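Local structure of peptide ABC transporter, peptide-binding protein (Thermus thermophilus, 2D5W) at residues S210-L215 / N578-G583; K235-E240 / G588-W593. The protein binds oligopeptides, here a pentapeptide, and probably hands them to an ABC transporter for uptake across the membrane. All coordinates share one frame; numbering follows the deposited sequence.

Both contacts tie the far C-terminal part of the chain back to the lobe built on strands 213-219, 223-228 and 246-251, and their centres lie about 12 Å apart. Contact 1 is buried, its centre about 21 Å from the centre of the chain; contact 2 lies farther out, at about 30 Å, on the surface. They join directly: E581 OE2 and W593 NE1 stand 2.8 Å apart, probably hydrogen-bonded, and the carbonyl W580 O packs on P236 CG at 3.3 Å. A589 CB also rests against G583 C. The two contacts lie on the same side of the chain's centre, the buried one nearer to it and the exposed one farther out.

Contact 1 (S210-L215 / N578-G583); sequences SGPFKL and NAWEIG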
loop_
_atom_site.group_PDB
_atom_site.type_symbol
_atom_site.label_atom_id
_atom_site.label_comp_id
_atom_site.label_asym_id
_atom_site.label_seq_id
_atom_site.Cartn_x
_atom_site.Cartn_y
_atom_site.Cartn_z
ATOM N N SER A 210 -5.973 -1.033 20.096
ATOM C CA SER A 210 -6.572 -2.359 20.236
ATOM C C SER A 210 -5.607 -3.514 20.001
ATOM O O SER A 210 -5.980 -4.674 20.171
ATOM C CB SER A 210 -7.719 -2.499 19.247
ATOM O OG SER A 210 -7.216 -2.365 17.927
ATOM N N GLY A 211 -4.383 -3.199 19.590
ATOM C CA GLY A 211 -3.407 -4.234 19.308
ATOM C C GLY A 211 -2.591 -4.686 20.501
ATOM O O GLY A 211 -2.833 -4.252 21.622
ATOM N N PRO A 212 -1.610 -5.572 20.284
ATOM C CA PRO A 212 -0.770 -6.063 21.378
ATOM C C PRO A 212 0.107 -4.983 22.010
ATOM O O PRO A 212 0.651 -5.184 23.093
ATOM C CB PRO A 212 0.035 -7.188 20.720
ATOM C CG PRO A 212 0.080 -6.792 19.283
ATOM C CD PRO A 212 -1.308 -6.273 19.025
ATOM N N PHE A 213 0.234 -3.845 21.329
ATOM C CA PHE A 213 1.022 -2.721 21.831
ATOM C C PHE A 213 0.220 -1.430 21.737
ATOM O O PHE A 213 -0.753 -1.336 20.980
ATOM C CB PHE A 213 2.328 -2.585 21.033
ATOM C CG PHE A 213 3.243 -3.769 21.180
ATOM C CD1 PHE A 213 4.159 -3.843 22.234
ATOM C CD2 PHE A 213 3.125 -4.855 20.322
ATOM C CE1 PHE A 213 4.934 -4.993 22.428
ATOM C CE2 PHE A 213 3.897 -6.004 20.511
ATOM C CZ PHE A 213 4.798 -6.073 21.567
ATOM N N LYS A 214 0.616 -0.448 22.539
ATOM C CA LYS A 214 -0.024 0.860 22.546
ATOM C C LYS A 214 1.086 1.890 22.394
ATOM O O LYS A 214 2.249 1.612 22.693
ATOM C CB LYS A 214 -0.799 1.084 23.850
ATOM C CG LYS A 214 0.021 0.952 25.122
ATOM C CD LYS A 214 -0.859 1.160 26.351
ATOM C CE LYS A 214 -0.078 0.985 27.642
ATOM N NZ LYS A 214 -0.924 1.310 28.824
ATOM N N LEU A 215 0.740 3.079 21.923
ATOM C CA LEU A 215 1.752 4.099 21.728
ATOM C C LEU A 215 2.307 4.645 23.034
ATOM O O LEU A 215 1.570 4.843 24.000
ATOM C CB LEU A 215 1.180 5.260 20.911
ATOM C CG LEU A 215 2.167 6.384 20.578
ATOM C CD1 LEU A 215 3.150 5.899 19.527
ATOM C CD2 LEU A 215 1.412 7.611 20.073
ATOM N N ASN A 578 1.470 -10.943 13.716
ATOM C CA ASN A 578 1.356 -11.821 14.886
ATOM C C ASN A 578 2.235 -11.195 15.964
ATOM O O ASN A 578 2.928 -11.895 16.705
ATOM C CB ASN A 578 1.906 -13.203 14.531
ATOM C CG ASN A 578 3.386 -13.160 14.165
ATOM O OD1 ASN A 578 3.886 -12.143 13.679
ATOM N ND2 ASN A 578 4.090 -14.264 14.389
ATOM N N ALA A 579 2.182 -9.872 16.057
ATOM C CA ALA A 579 3.027 -9.120 16.976
ATOM C C ALA A 579 3.047 -9.540 18.438
ATOM O O ALA A 579 4.034 -9.292 19.131
ATOM C CB ALA A 579 2.704 -7.632 16.867
ATOM N N TRP A 580 1.978 -10.170 18.907
ATOM C CA TRP A 580 1.903 -10.600 20.300
ATOM C C TRP A 580 2.781 -11.803 20.639
ATOM O O TRP A 580 2.971 -12.110 21.815
ATOM C CB TRP A 580 0.450 -10.912 20.674
ATOM C CG TRP A 580 -0.162 -11.970 19.808
ATOM C CD1 TRP A 580 -0.129 -13.321 20.008
ATOM C CD2 TRP A 580 -0.846 -11.763 18.568
ATOM N NE1 TRP A 580 -0.750 -13.967 18.965
ATOM C CE2 TRP A 580 -1.199 -13.035 18.067
ATOM C CE3 TRP A 580 -1.194 -10.624 17.830
ATOM C CZ2 TRP A 580 -1.884 -13.200 16.856
ATOM C CZ3 TRP A 580 -1.875 -10.787 16.627
ATOM C CH2 TRP A 580 -2.211 -12.066 16.153
ATOM N N GLU A 581 3.308 -12.491 19.631
ATOM C CA GLU A 581 4.150 -13.657 19.901
ATOM C C GLU A 581 5.594 -13.502 19.442
ATOM O O GLU A 581 6.336 -14.480 19.372
ATOM C CB GLU A 581 3.530 -14.924 19.291
ATOM C CG GLU A 581 3.092 -14.784 17.848
ATOM C CD GLU A 581 2.495 -16.063 17.283
ATOM O OE1 GLU A 581 1.821 -16.803 18.032
ATOM O OE2 GLU A 581 2.686 -16.320 16.080
ATOM N N ILE A 582 5.997 -12.275 19.136
ATOM C CA ILE A 582 7.370 -12.020 18.726
ATOM C C ILE A 582 8.192 -11.846 19.999
ATOM O O ILE A 582 7.830 -11.080 20.893
ATOM C CB ILE A 582 7.462 -10.757 17.842
ATOM C CG1 ILE A 582 6.694 -10.998 16.536
ATOM C CG2 ILE A 582 8.924 -10.417 17.567
ATOM C CD1 ILE A 582 6.573 -9.785 15.638
ATOM N N GLY A 583 9.295 -12.578 20.093
ATOM C CA GLY A 583 10.112 -12.477 21.286
ATOM C C GLY A 583 11.457 -13.162 21.185
ATOM O O GLY A 583 11.795 -13.763 20.166
#
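P212 meets A579 and W580 at the entrance to strand 213-219, an outermost strand of the mixed five-stranded sheet in one lobe of this type II periplasmic-binding-protein fold. The tight part is small and apolar. The proline presents two neighbouring ring carbons: CG reaches the methyl A579 CB at 3.7 Å, and CB meets W580 CB at the same 3.7 Å. W580 CG stands between its own backbone N and carbonyl carbon (chi1 58°), which turns the indole edge to P212, whose CG lies near the ring plane; the indole itself goes on to pack with F232, their planes about 35° apart. F213 adds an aromatic edge. Its CE2 comes 3.6 Å from A579 O, which lies in the plane of the phenyl ring, while A579 CB sits 4.2 Å from the same CE2. Y39 of helix 31-40 packs on F213 and A579, and M226 and R228 of strand 223-228 also touch the phenylalanine. No hydrogen bond passes between 210-215 and 578-583; the join depends on shape, with 155 Å² buried in all.

The side of the 578-583 turn that faces away from P212 is polar. Here E581 is partly exposed to solvent, and hydrogen bonds take the place of apolar packing. The turn is closed by E581 N bonding to N578 O at 3.0 Å, and W580 O is taken by R228. The amide of N578 is shared between N562 O and the glutamate. In the second of these bonds, N578 ND2 donates to E581 OE2 at 3.0 Å and 162°, lying on the anti lone pair of that oxygen, which W593 NE1 also grips.

Contact 2 (K235-E240 / G588-W593); sequences KPEGGE and GAVKKW
E237 leans over V590 and reaches past it to K592, so one glutamate makes the whole crossing between a type II beta turn and the C-terminal loop. The turn runs from P236 to G239, closed by G239 N to P236 O at 3.0 Å; G238, with phi at 97°, has a backbone that calls for glycine. From the turn the E237 chain leaves with CG anti to the backbone N and runs extended, slanting across the valine. V590 takes it with both methyls: CG1 lies 4.0 Å from E237 OE1, and CG2 is about as far from both E237 CG and E237 O. K592 comes at roughly a right angle to the glutamate. Bends at chi2 (-65°) and chi4 (59°) bring its NZ to 2.8 Å from E237 OE2, a salt bridge whose hydrogen-bond geometry is weak. The same ammonium also donates to a water at 3.1 Å, and this water accepts from E237 N at 3.0 Å, so K592 meets E237 twice, directly at the carboxylate and through the water at the backbone N. With an alanine at V590 the aliphatic stem of E237 would probably lose its apolar support at CG, leaving the carboxylate freer to swing off K592. This is a surface contact, yet hydrogen bonds from the neighbouring loops hold it: Y243 OH bonds both E237 O and V590 N, and N562, just past strand 560-561, holds V590 O and K592 N. A589 packs on V561 of that strand, and P236 packs on R228 at the end of strand 223-228.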
loop_
_atom_site.group_PDB
_atom_site.type_symbol
_atom_site.label_atom_id
_atom_site.label_comp_id
_atom_site.label_asym_id
_atom_site.label_seq_id
_atom_site.Cartn_x
_atom_site.Cartn_y
_atom_site.Cartn_z
ATOM N N LYS A 235 -2.975 -14.133 24.333
ATOM C CA LYS A 235 -1.733 -14.344 25.061
ATOM C C LYS A 235 -0.895 -15.407 24.360
ATOM O O LYS A 235 -1.392 -16.481 24.021
ATOM C CB LYS A 235 -2.032 -14.777 26.499
ATOM C CG LYS A 235 -3.049 -13.897 27.218
ATOM C CD LYS A 235 -2.602 -12.443 27.305
ATOM C CE LYS A 235 -3.644 -11.594 28.023
ATOM N NZ LYS A 235 -3.240 -10.164 28.134
ATOM N N PRO A 236 0.390 -15.112 24.117
ATOM C CA PRO A 236 1.293 -16.053 23.452
ATOM C C PRO A 236 1.620 -17.226 24.371
ATOM O O PRO A 236 1.492 -17.118 25.590
ATOM C CB PRO A 236 2.512 -15.190 23.146
ATOM C CG PRO A 236 2.548 -14.264 24.314
ATOM C CD PRO A 236 1.095 -13.867 24.470
ATOM N N GLU A 237 2.040 -18.339 23.782
ATOM C CA GLU A 237 2.370 -19.525 24.562
ATOM C C GLU A 237 3.449 -19.253 25.605
ATOM O O GLU A 237 4.527 -18.746 25.285
ATOM C CB GLU A 237 2.812 -20.656 23.633
ATOM C CG GLU A 237 3.290 -21.900 24.364
ATOM C CD GLU A 237 3.386 -23.110 23.458
ATOM O OE1 GLU A 237 4.137 -24.046 23.799
ATOM O OE2 GLU A 237 2.703 -23.132 22.413
ATOM N N GLY A 238 3.147 -19.590 26.855
ATOM C CA GLY A 238 4.093 -19.376 27.934
ATOM C C GLY A 238 3.835 -18.093 28.696
ATOM O O GLY A 238 4.414 -17.867 29.757
ATOM N N GLY A 239 2.962 -17.248 28.158
ATOM C CA GLY A 239 2.653 -15.994 28.819
ATOM C C GLY A 239 3.320 -14.813 28.140
ATOM O O GLY A 239 4.452 -14.913 27.667
ATOM N N GLU A 240 2.620 -13.685 28.103
ATOM C CA GLU A 240 3.135 -12.482 27.462
ATOM C C GLU A 240 4.441 -11.941 28.049
ATOM O O GLU A 240 5.185 -11.238 27.366
ATOM C CB GLU A 240 2.070 -11.377 27.479
ATOM C CG GLU A 240 1.636 -10.906 28.864
ATOM C CD GLU A 240 0.696 -11.874 29.563
ATOM O OE1 GLU A 240 1.131 -12.990 29.913
ATOM O OE2 GLU A 240 -0.486 -11.516 29.762
ATOM N N GLY A 588 12.345 -17.186 26.783
ATOM C CA GLY A 588 11.332 -18.221 26.842
ATOM C C GLY A 588 10.340 -18.169 25.696
ATOM O O GLY A 588 9.433 -18.995 25.628
ATOM N N ALA A 589 10.500 -17.203 24.794
ATOM C CA ALA A 589 9.590 -17.088 23.656
ATOM C C ALA A 589 9.616 -18.393 22.864
ATOM O O ALA A 589 10.686 -18.918 22.550
ATOM C CB ALA A 589 10.001 -15.924 22.770
ATOM N N VAL A 590 8.434 -18.908 22.537
ATOM C CA VAL A 590 8.314 -20.166 21.814
ATOM C C VAL A 590 8.183 -19.979 20.306
ATOM O O VAL A 590 7.235 -19.358 19.824
ATOM C CB VAL A 590 7.096 -20.968 22.331
ATOM C CG1 VAL A 590 6.976 -22.282 21.578
ATOM C CG2 VAL A 590 7.243 -21.223 23.824
ATOM N N LYS A 591 9.140 -20.528 19.563
ATOM C CA LYS A 591 9.128 -20.426 18.108
ATOM C C LYS A 591 7.921 -21.173 17.546
ATOM O O LYS A 591 7.703 -22.345 17.865
ATOM C CB LYS A 591 10.419 -21.012 17.534
ATOM C CG LYS A 591 10.569 -20.810 16.041
ATOM C CD LYS A 591 11.871 -21.405 15.529
ATOM C CE LYS A 591 12.039 -21.146 14.041
ATOM N NZ LYS A 591 13.274 -21.783 13.507
ATOM N N LYS A 592 7.141 -20.492 16.712
ATOM C CA LYS A 592 5.948 -21.079 16.106
ATOM C C LYS A 592 5.980 -20.998 14.583
ATOM O O LYS A 592 5.231 -21.701 13.899
ATOM C CB LYS A 592 4.692 -20.364 16.615
ATOM C CG LYS A 592 4.395 -20.578 18.085
ATOM C CD LYS A 592 4.063 -22.031 18.372
ATOM C CE LYS A 592 3.717 -22.232 19.835
ATOM N NZ LYS A 592 2.556 -21.398 20.248
ATOM N N TRP A 593 6.840 -20.135 14.055
ATOM C CA TRP A 593 6.969 -19.956 12.616
ATOM C C TRP A 593 8.438 -19.968 12.222
ATOM O O TRP A 593 9.299 -19.624 13.028
ATOM C CB TRP A 593 6.351 -18.619 12.187
ATOM C CG TRP A 593 4.934 -18.442 12.625
ATOM C CD1 TRP A 593 4.498 -17.944 13.818
ATOM C CD2 TRP A 593 3.761 -18.832 11.899
ATOM N NE1 TRP A 593 3.126 -18.004 13.883
ATOM C CE2 TRP A 593 2.649 -18.546 12.720
ATOM C CE3 TRP A 593 3.543 -19.399 10.636
ATOM C CZ2 TRP A 593 1.333 -18.808 12.319
ATOM C CZ3 TRP A 593 2.236 -19.661 10.238
ATOM C CH2 TRP A 593 1.149 -19.364 11.078
HETATM O O HOH W 1 2.193 -18.326 20.798
#